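Local coordinates for nonaheme cytochrome c (Desulfovibrio desulfuricans, PDB 1DUW), which carries electrons through nine covalently bound heme c groups, probably as a redox partner in a hydrogenase-linked electron transport pathway, at residues Ala10-Val15 / Asn36-Glu41; His131-Ser136 / Ala160-Asn165; Lys167-Leu172 / Asn219-Leu224. All coordinates share one frame; numbering follows the deposited sequence.

Contacts 1 and 2 are neighbours on the same side of the chain's centre and touch each other: Ala-13 and Asn-36 of contact 1 pack on Val-163 of contact 2, and Val-15 packs on Val-133. Contact 1 is partly buried and the other two lie at the surface. Both of the first two include histidines that ligate heme irons, but of these only His-37 of contact 1 meets the other segment; contact 2 is joined by hydroxyl and carboxylate groups on helix 152-165. The first segment of contact 3 follows that helix in sequence, and here two irregular segments with prolines at their meeting point touch through aliphatic carbons and one backbone bond.

Contact 1 of 3, residues Ala10-Val15 / Asn36-Glu41; sequences APSAIV and NHLAHE. With HEC (heme c), chain E.
The backbones of Ala-10 to Ile-14 and Asn-36 to Leu-38 meet where a loop running into strand 14-16 passes the first turn of helix 37-43, with the CA atoms of Ala-13 and Asn-36 4.1 Å apart. One hydrogen bond joins them: Leu-38 N donates to Ser-12 O over 2.9 Å, almost straight at 172°, so an N-H of the first helical turn is taken up by the loop. Asn-36 is the N-cap, its OD1 accepting from Ala-39 N.

His-37 and the loop residues around it carry much of the contact, and Ser-12 OG lies against Leu-38 CB. The CG of His-37 is anti to the backbone N (chi1 -158°), which sends the ring toward the loop and the heme, where NE2 binds the iron at 2.2 Å. The methyl of Ala-10 sits over one ring face in a CH-pi contact, CB being 3.5 Å from the centroid of the His-37 ring and nearly on its normal. The same CB lies 3.6 Å from heme atom C4A, and thus fills the corner between imidazole and porphyrin. Ile-14 CD1 approaches His-37 CD2 obliquely at 3.8 Å, also touching the heme rim near CHA. At the ring edge, ND1 of His-37 makes a short but bent, weak hydrogen bond to Glu-41 OE2, while Glu-41 OE1 is held by Ser-8 N.

His-51 is the second axial ligand of this iron. His-40, one turn on, binds the iron of another heme, paired with His-101; its ND1 donates to Asn-36 O at 2.8 Å from above the carbonyl plane.

Two axial histidines of different hemes thus share one short helix. The carboxylate near His-37 ND1 may make that imidazole a somewhat stronger electron donor to its iron, and the Ala-10 methyl over its face probably limits how far the ring can turn.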
# COMPACT_ATOMS: atom_id res chain seq x y z
N ALA A 10 -12.30 -10.22 20.29
CA ALA A 10 -10.84 -10.11 20.23
C ALA A 10 -10.41 -8.78 20.82
O ALA A 10 -11.24 -7.87 20.88
CB ALA A 10 -10.34 -10.23 18.80
N PRO A 11 -9.16 -8.60 21.25
CA PRO A 11 -8.79 -7.27 21.75
C PRO A 11 -8.95 -6.30 20.57
O PRO A 11 -8.80 -6.72 19.42
CB PRO A 11 -7.35 -7.44 22.22
CG PRO A 11 -7.16 -8.91 22.38
CD PRO A 11 -8.05 -9.55 21.35
N SER A 12 -9.30 -5.05 20.86
CA SER A 12 -9.55 -4.05 19.83
C SER A 12 -8.34 -3.82 18.94
O SER A 12 -8.50 -3.58 17.75
CB SER A 12 -9.99 -2.73 20.48
OG SER A 12 -11.41 -2.70 20.43
N ALA A 13 -7.16 -3.89 19.54
CA ALA A 13 -5.88 -3.75 18.84
C ALA A 13 -4.95 -4.76 19.51
O ALA A 13 -5.06 -4.94 20.73
CB ALA A 13 -5.38 -2.33 18.87
N ILE A 14 -4.10 -5.41 18.73
CA ILE A 14 -3.20 -6.43 19.24
C ILE A 14 -1.75 -6.27 18.83
O ILE A 14 -1.51 -6.03 17.65
CB ILE A 14 -3.68 -7.82 18.70
CG1 ILE A 14 -5.19 -7.99 18.84
CG2 ILE A 14 -2.89 -8.93 19.36
CD1 ILE A 14 -5.79 -9.15 18.08
N VAL A 15 -0.79 -6.42 19.75
CA VAL A 15 0.62 -6.31 19.32
C VAL A 15 1.05 -7.70 18.83
O VAL A 15 0.80 -8.65 19.58
CB VAL A 15 1.56 -5.83 20.42
CG1 VAL A 15 2.99 -5.69 19.92
CG2 VAL A 15 1.10 -4.50 21.00
N ASN A 36 -5.06 -3.56 14.27
CA ASN A 36 -6.30 -2.96 14.79
C ASN A 36 -7.43 -3.92 14.45
O ASN A 36 -8.06 -3.87 13.41
CB ASN A 36 -6.51 -1.57 14.23
CG ASN A 36 -7.64 -0.82 14.90
OD1 ASN A 36 -8.54 -1.44 15.47
ND2 ASN A 36 -7.59 0.50 14.82
N HIS A 37 -7.66 -4.84 15.37
CA HIS A 37 -8.70 -5.84 15.14
C HIS A 37 -10.09 -5.25 14.96
O HIS A 37 -10.82 -5.64 14.05
CB HIS A 37 -8.66 -6.82 16.33
CG HIS A 37 -9.29 -8.11 15.89
ND1 HIS A 37 -10.65 -8.18 15.62
CD2 HIS A 37 -8.77 -9.33 15.65
CE1 HIS A 37 -10.96 -9.41 15.24
NE2 HIS A 37 -9.84 -10.09 15.26
N LEU A 38 -10.48 -4.30 15.80
CA LEU A 38 -11.80 -3.67 15.69
C LEU A 38 -12.03 -3.08 14.31
O LEU A 38 -13.00 -3.40 13.62
CB LEU A 38 -11.93 -2.58 16.76
CG LEU A 38 -13.24 -1.79 16.73
CD1 LEU A 38 -14.43 -2.71 16.89
CD2 LEU A 38 -13.19 -0.70 17.79
N ALA A 39 -11.14 -2.20 13.86
CA ALA A 39 -11.29 -1.58 12.54
C ALA A 39 -11.33 -2.61 11.43
O ALA A 39 -12.08 -2.48 10.45
CB ALA A 39 -10.17 -0.58 12.31
N HIS A 40 -10.50 -3.66 11.52
CA HIS A 40 -10.53 -4.66 10.47
C HIS A 40 -11.86 -5.42 10.41
O HIS A 40 -12.45 -5.53 9.34
CB HIS A 40 -9.43 -5.73 10.65
CG HIS A 40 -8.12 -5.23 10.09
ND1 HIS A 40 -7.30 -4.37 10.80
CD2 HIS A 40 -7.50 -5.43 8.90
CE1 HIS A 40 -6.22 -4.06 10.10
NE2 HIS A 40 -6.34 -4.70 8.96
N GLU A 41 -12.27 -5.93 11.57
CA GLU A 41 -13.48 -6.75 11.65
C GLU A 41 -14.71 -5.94 11.26
O GLU A 41 -15.70 -6.47 10.75
CB GLU A 41 -13.58 -7.39 13.03
CG GLU A 41 -14.22 -6.62 14.17
CD GLU A 41 -14.20 -7.46 15.43
OE1 GLU A 41 -15.25 -8.03 15.80
OE2 GLU A 41 -13.12 -7.55 16.05
FE HEC E . -9.43 -12.11 14.39
CHA HEC E . -6.80 -12.52 16.58
CHB HEC E . -11.63 -13.47 16.71
CHC HEC E . -12.05 -11.74 12.15
CHD HEC E . -7.28 -10.85 12.09
NA HEC E . -9.26 -12.85 16.26
C1A HEC E . -8.08 -12.91 16.96
C2A HEC E . -8.40 -13.47 18.25
C3A HEC E . -9.74 -13.74 18.29
C4A HEC E . -10.30 -13.34 17.02
CMA HEC E . -10.54 -14.35 19.41
CAA HEC E . -7.33 -13.59 19.33
CBA HEC E . -6.57 -14.90 19.11
CGA HEC E . -5.60 -15.18 20.26
O1A HEC E . -5.62 -16.34 20.71
O2A HEC E . -4.60 -14.42 20.31
NB HEC E . -11.41 -12.52 14.43
C1B HEC E . -12.10 -13.07 15.49
C2B HEC E . -13.50 -13.18 15.10
C3B HEC E . -13.62 -12.69 13.82
C4B HEC E . -12.29 -12.28 13.40
CMB HEC E . -14.51 -14.06 15.82
CAB HEC E . -14.90 -12.30 13.10
CBB HEC E . -15.89 -11.59 14.03
NC HEC E . -9.62 -11.43 12.50
C1C HEC E . -10.78 -11.35 11.77
C2C HEC E . -10.46 -10.79 10.48
C3C HEC E . -9.10 -10.54 10.46
C4C HEC E . -8.55 -11.19 11.65
CMC HEC E . -11.44 -10.21 9.50
CAC HEC E . -8.27 -10.26 9.23
CBC HEC E . -8.44 -8.89 8.59
ND HEC E . -7.44 -11.76 14.33
C1D HEC E . -6.75 -11.57 13.14
C2D HEC E . -5.35 -11.43 13.50
C3D HEC E . -5.29 -11.49 14.86
C4D HEC E . -6.53 -12.09 15.30
CMD HEC E . -4.31 -11.01 12.48
CAD HEC E . -4.05 -11.41 15.74
CBD HEC E . -3.46 -12.80 15.99
CGD HEC E . -2.10 -12.67 16.63
O1D HEC E . -2.08 -12.05 17.71
O2D HEC E . -1.16 -13.32 16.12

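Contact 2 of 3, residues His131-Ser136 / Ala160-Asn165; sequences HNVTSS and AETVLN. With HEC (heme c), chain C.
Thr-162 projects from its helix into the bend of Asn-132 to Thr-134. Its CB lies 4.0 Å from Thr-134 N, and there the side chain forks. OG1, anti to the carbonyl carbon (chi1 -58°), accepts from Thr-134 N at 2.9 Å with an N-H...O angle of 155°, and it also bonds to Leu-158 O one turn back in its own helix. The hydroxyl is thereby gripped between loop and helix. The other branch, CG2, comes to 3.3 Å from Asn-132 O, while the side-chain oxygen of Asn-132 is engaged by Val-34 N.

A second polar link lies nearer the surface. Ser-136 OG donates to Glu-161 OE2 at 2.7 Å on the syn side of the carboxylate, and Ser-136 N returns to Thr-134 OG1 at 3.1 Å, closing an ST turn that presents the serine to the extended glutamate.

The loop between helices 124-130 and 139-146 is thus tied to the C-terminal part of helix 152-165. Strand 33-35 lies beside both, with Val-34 touching Val-133, Thr-162 and Val-163, and at the loop's start His-131 binds a heme iron opposite His-81.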
# COMPACT_ATOMS: atom_id res chain seq x y z
N HIS A 131 4.94 -2.46 10.95
CA HIS A 131 5.89 -2.67 12.05
C HIS A 131 6.00 -1.38 12.82
O HIS A 131 6.98 -0.66 12.69
CB HIS A 131 7.25 -3.04 11.45
CG HIS A 131 7.16 -4.45 10.96
ND1 HIS A 131 7.12 -5.49 11.88
CD2 HIS A 131 7.07 -4.99 9.73
CE1 HIS A 131 7.03 -6.63 11.22
NE2 HIS A 131 7.00 -6.34 9.94
N ASN A 132 4.95 -1.10 13.58
CA ASN A 132 4.81 0.18 14.24
C ASN A 132 4.54 0.24 15.72
O ASN A 132 4.07 1.33 16.11
CB ASN A 132 3.58 0.81 13.51
CG ASN A 132 2.36 -0.09 13.74
OD1 ASN A 132 2.39 -1.07 14.49
ND2 ASN A 132 1.24 0.25 13.11
N VAL A 133 4.78 -0.80 16.50
CA VAL A 133 4.44 -0.71 17.92
C VAL A 133 5.11 0.50 18.56
O VAL A 133 6.26 0.82 18.26
CB VAL A 133 4.78 -1.98 18.72
CG1 VAL A 133 6.29 -2.16 18.89
CG2 VAL A 133 4.11 -1.94 20.09
N THR A 134 4.33 1.14 19.42
CA THR A 134 4.74 2.31 20.17
C THR A 134 6.12 2.07 20.76
O THR A 134 6.44 0.96 21.18
CB THR A 134 3.75 2.63 21.30
OG1 THR A 134 4.26 3.67 22.15
CG2 THR A 134 3.55 1.42 22.20
N SER A 135 6.92 3.12 20.82
CA SER A 135 8.27 3.03 21.38
C SER A 135 8.20 2.88 22.90
O SER A 135 9.21 2.68 23.58
CB SER A 135 9.11 4.23 20.96
OG SER A 135 8.47 5.45 21.30
N SER A 136 7.00 2.93 23.47
CA SER A 136 6.81 2.73 24.90
C SER A 136 7.12 1.26 25.20
O SER A 136 7.42 0.93 26.35
CB SER A 136 5.39 3.09 25.34
OG SER A 136 5.14 4.46 25.08
N ALA A 160 -3.15 -0.23 22.08
CA ALA A 160 -4.05 0.91 22.20
C ALA A 160 -3.29 2.22 22.08
O ALA A 160 -3.76 3.12 21.38
CB ALA A 160 -4.87 0.80 23.48
N GLU A 161 -2.13 2.32 22.74
CA GLU A 161 -1.30 3.50 22.70
C GLU A 161 -0.77 3.77 21.29
O GLU A 161 -0.65 4.91 20.86
CB GLU A 161 -0.09 3.36 23.65
CG GLU A 161 0.76 4.62 23.67
CD GLU A 161 1.95 4.53 24.61
OE1 GLU A 161 2.11 3.50 25.30
OE2 GLU A 161 2.71 5.52 24.64
N THR A 162 -0.46 2.69 20.58
CA THR A 162 0.02 2.79 19.21
C THR A 162 -1.05 3.39 18.31
O THR A 162 -0.84 4.34 17.56
CB THR A 162 0.43 1.42 18.63
OG1 THR A 162 1.42 0.84 19.48
CG2 THR A 162 1.02 1.59 17.24
N VAL A 163 -2.24 2.80 18.39
CA VAL A 163 -3.36 3.29 17.58
C VAL A 163 -3.69 4.74 17.84
O VAL A 163 -3.80 5.60 16.97
CB VAL A 163 -4.61 2.41 17.84
CG1 VAL A 163 -5.84 3.03 17.19
CG2 VAL A 163 -4.36 0.99 17.36
N LEU A 164 -3.87 5.09 19.11
CA LEU A 164 -4.20 6.45 19.50
C LEU A 164 -3.09 7.46 19.29
O LEU A 164 -3.40 8.66 19.23
CB LEU A 164 -4.57 6.42 20.99
CG LEU A 164 -5.95 5.83 21.26
CD1 LEU A 164 -6.14 5.56 22.74
CD2 LEU A 164 -7.00 6.78 20.71
N ASN A 165 -1.84 7.04 19.19
CA ASN A 165 -0.78 8.04 19.01
C ASN A 165 -0.47 8.25 17.53
O ASN A 165 0.39 9.04 17.15
CB ASN A 165 0.50 7.64 19.76
CG ASN A 165 1.39 8.84 20.01
OD1 ASN A 165 2.60 8.81 19.79
ND2 ASN A 165 0.78 9.92 20.47
FE HEC C . 6.62 -7.77 8.27
CHA HEC C . 6.66 -10.38 10.53
CHB HEC C . 10.01 -8.14 7.75
CHC HEC C . 6.58 -5.20 5.91
CHD HEC C . 3.26 -7.45 8.71
NA HEC C . 8.04 -9.01 8.99
C1A HEC C . 7.85 -10.00 9.92
C2A HEC C . 9.12 -10.62 10.17
C3A HEC C . 10.07 -10.00 9.39
C4A HEC C . 9.37 -8.98 8.64
CMA HEC C . 11.51 -10.41 9.17
CAA HEC C . 9.27 -11.87 11.05
CBA HEC C . 9.50 -11.52 12.53
CGA HEC C . 10.85 -10.84 12.73
O1A HEC C . 10.88 -9.72 13.27
O2A HEC C . 11.87 -11.56 12.63
NB HEC C . 7.98 -6.86 7.07
C1B HEC C . 9.32 -7.19 7.05
C2B HEC C . 9.98 -6.31 6.11
C3B HEC C . 9.03 -5.47 5.58
C4B HEC C . 7.76 -5.83 6.19
CMB HEC C . 11.49 -6.28 5.96
CAB HEC C . 9.19 -4.32 4.61
CBB HEC C . 9.92 -4.70 3.32
NC HEC C . 5.19 -6.58 7.47
C1C HEC C . 5.42 -5.60 6.54
C2C HEC C . 4.14 -4.97 6.27
C3C HEC C . 3.19 -5.58 7.04
C4C HEC C . 3.85 -6.61 7.81
CMC HEC C . 3.99 -4.09 5.04
CAC HEC C . 1.71 -5.27 7.11
CBC HEC C . 0.95 -5.38 5.80
ND HEC C . 5.23 -8.72 9.39
C1D HEC C . 4.03 -8.07 9.69
C2D HEC C . 3.41 -8.87 10.73
C3D HEC C . 4.36 -9.72 11.22
C4D HEC C . 5.55 -9.56 10.43
CMD HEC C . 1.98 -8.77 11.15
CAD HEC C . 4.23 -10.63 12.44
CBD HEC C . 4.42 -9.91 13.77
CGD HEC C . 5.86 -9.47 13.97
O1D HEC C . 6.71 -10.34 14.26
O2D HEC C . 6.15 -8.27 13.92

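Contact 3 of 3, residues Lys167-Leu172 / Asn219-Leu224; sequences KPVQPL and NKPETL. With HEC (heme c), chain D.
Val-169 makes the first touch, laying its CG1 against the ring of Pro-221. That methyl, anti to the backbone N (chi1 171°), meets Pro-221 CD at 3.5 Å, tighter than usual for two carbons, with the two side chains crossing at about a right angle. Gln-170, its CB pointing away, takes part through its carbonyl, whose oxygen receives a CA-H...O contact from Pro-221 CA at 3.4 Å. Pro-171 CA makes a CA-H...O contact of its own, 3.3 Å from Pro-221 O. Leu-172 N then donates to this same Pro-221 O at 2.7 Å, somewhat bent at 147°, the one conventional hydrogen bond between the segments. The CG of Leu-172 rests 4.0 Å from Glu-222 CG.

The touching parts, 169-172 and 219-222, run in nearly the same direction, 15° apart. In 219-224, Lys-220 to Thr-223 form a type I beta turn, in which Lys-220 O accepts from both Thr-223 N and Thr-223 OG1; both bonds close the turn in which Pro-221 sits.

Around the pair, Pro-171 and Leu-224 pack on Met-205 of helix 197-208, and Lys-220 touches Ala-125 of helix 124-130. Leu-224 CD2 reaches heme atom CHD at 3.5 Å, and together with Leu-172 it also touches a second heme, so this surface contact, which touches helices 124-130 and 197-208, borders two heme pockets.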
# COMPACT_ATOMS: atom_id res chain seq x y z
N LYS A 167 -0.73 9.73 13.95
CA LYS A 167 -1.09 10.97 13.29
C LYS A 167 -0.71 10.86 11.80
O LYS A 167 0.47 10.94 11.45
CB LYS A 167 -0.40 12.18 13.90
CG LYS A 167 -1.33 13.35 14.19
CD LYS A 167 -0.54 14.62 14.47
CE LYS A 167 -1.22 15.83 13.84
NZ LYS A 167 -0.22 16.78 13.27
N PRO A 168 -1.72 10.68 10.96
CA PRO A 168 -1.50 10.52 9.52
C PRO A 168 -0.67 11.68 8.97
O PRO A 168 -0.71 12.77 9.55
CB PRO A 168 -2.91 10.52 8.93
CG PRO A 168 -3.83 10.96 10.02
CD PRO A 168 -3.15 10.63 11.32
N VAL A 169 0.08 11.47 7.89
CA VAL A 169 0.90 12.54 7.33
C VAL A 169 0.02 13.56 6.61
O VAL A 169 -1.06 13.23 6.12
CB VAL A 169 1.97 11.97 6.37
CG1 VAL A 169 2.70 13.06 5.60
CG2 VAL A 169 2.99 11.16 7.17
N GLN A 170 0.47 14.81 6.55
CA GLN A 170 -0.27 15.86 5.86
C GLN A 170 0.22 15.87 4.41
O GLN A 170 1.34 16.31 4.12
CB GLN A 170 -0.07 17.21 6.52
CG GLN A 170 -1.34 18.03 6.71
CD GLN A 170 -1.70 18.19 8.18
OE1 GLN A 170 -1.55 19.26 8.76
NE2 GLN A 170 -2.20 17.12 8.79
N PRO A 171 -0.56 15.38 3.47
CA PRO A 171 -0.08 15.37 2.08
C PRO A 171 -0.10 16.75 1.44
O PRO A 171 -0.66 17.72 1.94
CB PRO A 171 -1.09 14.46 1.37
CG PRO A 171 -2.35 14.65 2.16
CD PRO A 171 -1.92 14.83 3.59
N LEU A 172 0.55 16.83 0.29
CA LEU A 172 0.58 18.07 -0.47
C LEU A 172 -0.84 18.29 -0.99
O LEU A 172 -1.44 17.31 -1.45
CB LEU A 172 1.51 18.02 -1.66
CG LEU A 172 3.02 18.11 -1.56
CD1 LEU A 172 3.59 18.76 -2.82
CD2 LEU A 172 3.47 18.89 -0.33
N ASN A 219 2.35 7.63 3.35
CA ASN A 219 2.83 8.35 4.52
C ASN A 219 3.88 9.42 4.35
O ASN A 219 4.55 9.73 5.33
CB ASN A 219 3.33 7.26 5.50
CG ASN A 219 4.10 6.22 4.71
OD1 ASN A 219 3.83 5.02 4.84
ND2 ASN A 219 5.06 6.69 3.91
N LYS A 220 4.00 9.99 3.17
CA LYS A 220 4.93 11.11 3.01
C LYS A 220 4.09 12.23 2.40
O LYS A 220 3.16 11.90 1.64
CB LYS A 220 6.14 10.77 2.17
CG LYS A 220 6.86 9.53 2.67
CD LYS A 220 7.84 9.88 3.78
CE LYS A 220 8.88 8.79 3.94
NZ LYS A 220 9.00 8.37 5.37
N PRO A 221 4.35 13.49 2.70
CA PRO A 221 3.57 14.59 2.13
C PRO A 221 3.45 14.56 0.63
O PRO A 221 2.44 14.96 0.04
CB PRO A 221 4.37 15.83 2.57
CG PRO A 221 4.95 15.39 3.89
CD PRO A 221 5.41 13.97 3.62
N GLU A 222 4.48 14.09 -0.07
CA GLU A 222 4.38 14.09 -1.52
C GLU A 222 4.09 12.74 -2.15
O GLU A 222 4.21 12.64 -3.38
CB GLU A 222 5.74 14.54 -2.11
CG GLU A 222 6.31 15.78 -1.47
CD GLU A 222 7.18 15.53 -0.25
OE1 GLU A 222 7.15 14.41 0.30
OE2 GLU A 222 7.90 16.48 0.16
N THR A 223 3.76 11.74 -1.35
CA THR A 223 3.58 10.41 -1.92
C THR A 223 2.70 10.31 -3.14
O THR A 223 3.04 9.63 -4.12
CB THR A 223 3.00 9.45 -0.85
OG1 THR A 223 3.91 9.40 0.23
CG2 THR A 223 2.85 8.07 -1.46
N LEU A 224 1.56 11.00 -3.08
CA LEU A 224 0.64 10.91 -4.22
C LEU A 224 1.24 11.54 -5.45
O LEU A 224 0.95 11.11 -6.57
CB LEU A 224 -0.70 11.49 -3.76
CG LEU A 224 -1.34 10.72 -2.58
CD1 LEU A 224 -2.73 11.25 -2.28
CD2 LEU A 224 -1.34 9.22 -2.90
FE HEC D . -2.19 3.95 -2.74
CHA HEC D . 1.00 3.00 -1.96
CHB HEC D . -3.46 1.50 -0.62
CHC HEC D . -5.45 4.90 -3.54
CHD HEC D . -0.97 6.38 -4.85
NA HEC D . -1.40 2.53 -1.54
C1A HEC D . -0.05 2.32 -1.37
C2A HEC D . 0.12 1.23 -0.44
C3A HEC D . -1.13 0.82 -0.07
C4A HEC D . -2.09 1.65 -0.77
CMA HEC D . -1.51 -0.41 0.73
CAA HEC D . 1.48 0.66 -0.06
CBA HEC D . 2.19 -0.11 -1.17
CGA HEC D . 1.60 -1.50 -1.37
O1A HEC D . 1.51 -2.27 -0.39
O2A HEC D . 1.20 -1.81 -2.50
NB HEC D . -4.04 3.34 -2.21
C1B HEC D . -4.31 2.32 -1.33
C2B HEC D . -5.75 2.20 -1.22
C3B HEC D . -6.32 3.14 -2.02
C4B HEC D . -5.23 3.86 -2.65
CMB HEC D . -6.40 1.12 -0.38
CAB HEC D . -7.79 3.41 -2.32
CBB HEC D . -8.64 3.73 -1.09
NC HEC D . -3.02 5.35 -3.95
C1C HEC D . -4.37 5.54 -4.11
C2C HEC D . -4.56 6.63 -5.04
C3C HEC D . -3.31 7.06 -5.42
C4C HEC D . -2.34 6.25 -4.73
CMC HEC D . -5.92 7.28 -5.22
CAC HEC D . -3.01 8.08 -6.50
CBC HEC D . -3.59 9.46 -6.17
ND HEC D . -0.35 4.56 -3.30
C1D HEC D . -0.08 5.55 -4.21
C2D HEC D . 1.37 5.62 -4.38
C3D HEC D . 1.91 4.77 -3.46
C4D HEC D . 0.83 4.00 -2.87
CMD HEC D . 2.11 6.44 -5.39
CAD HEC D . 3.39 4.66 -3.09
CBD HEC D . 4.04 3.36 -3.56
CGD HEC D . 5.40 3.20 -2.89
O1D HEC D . 5.45 3.10 -1.64
O2D HEC D . 6.37 3.71 -3.50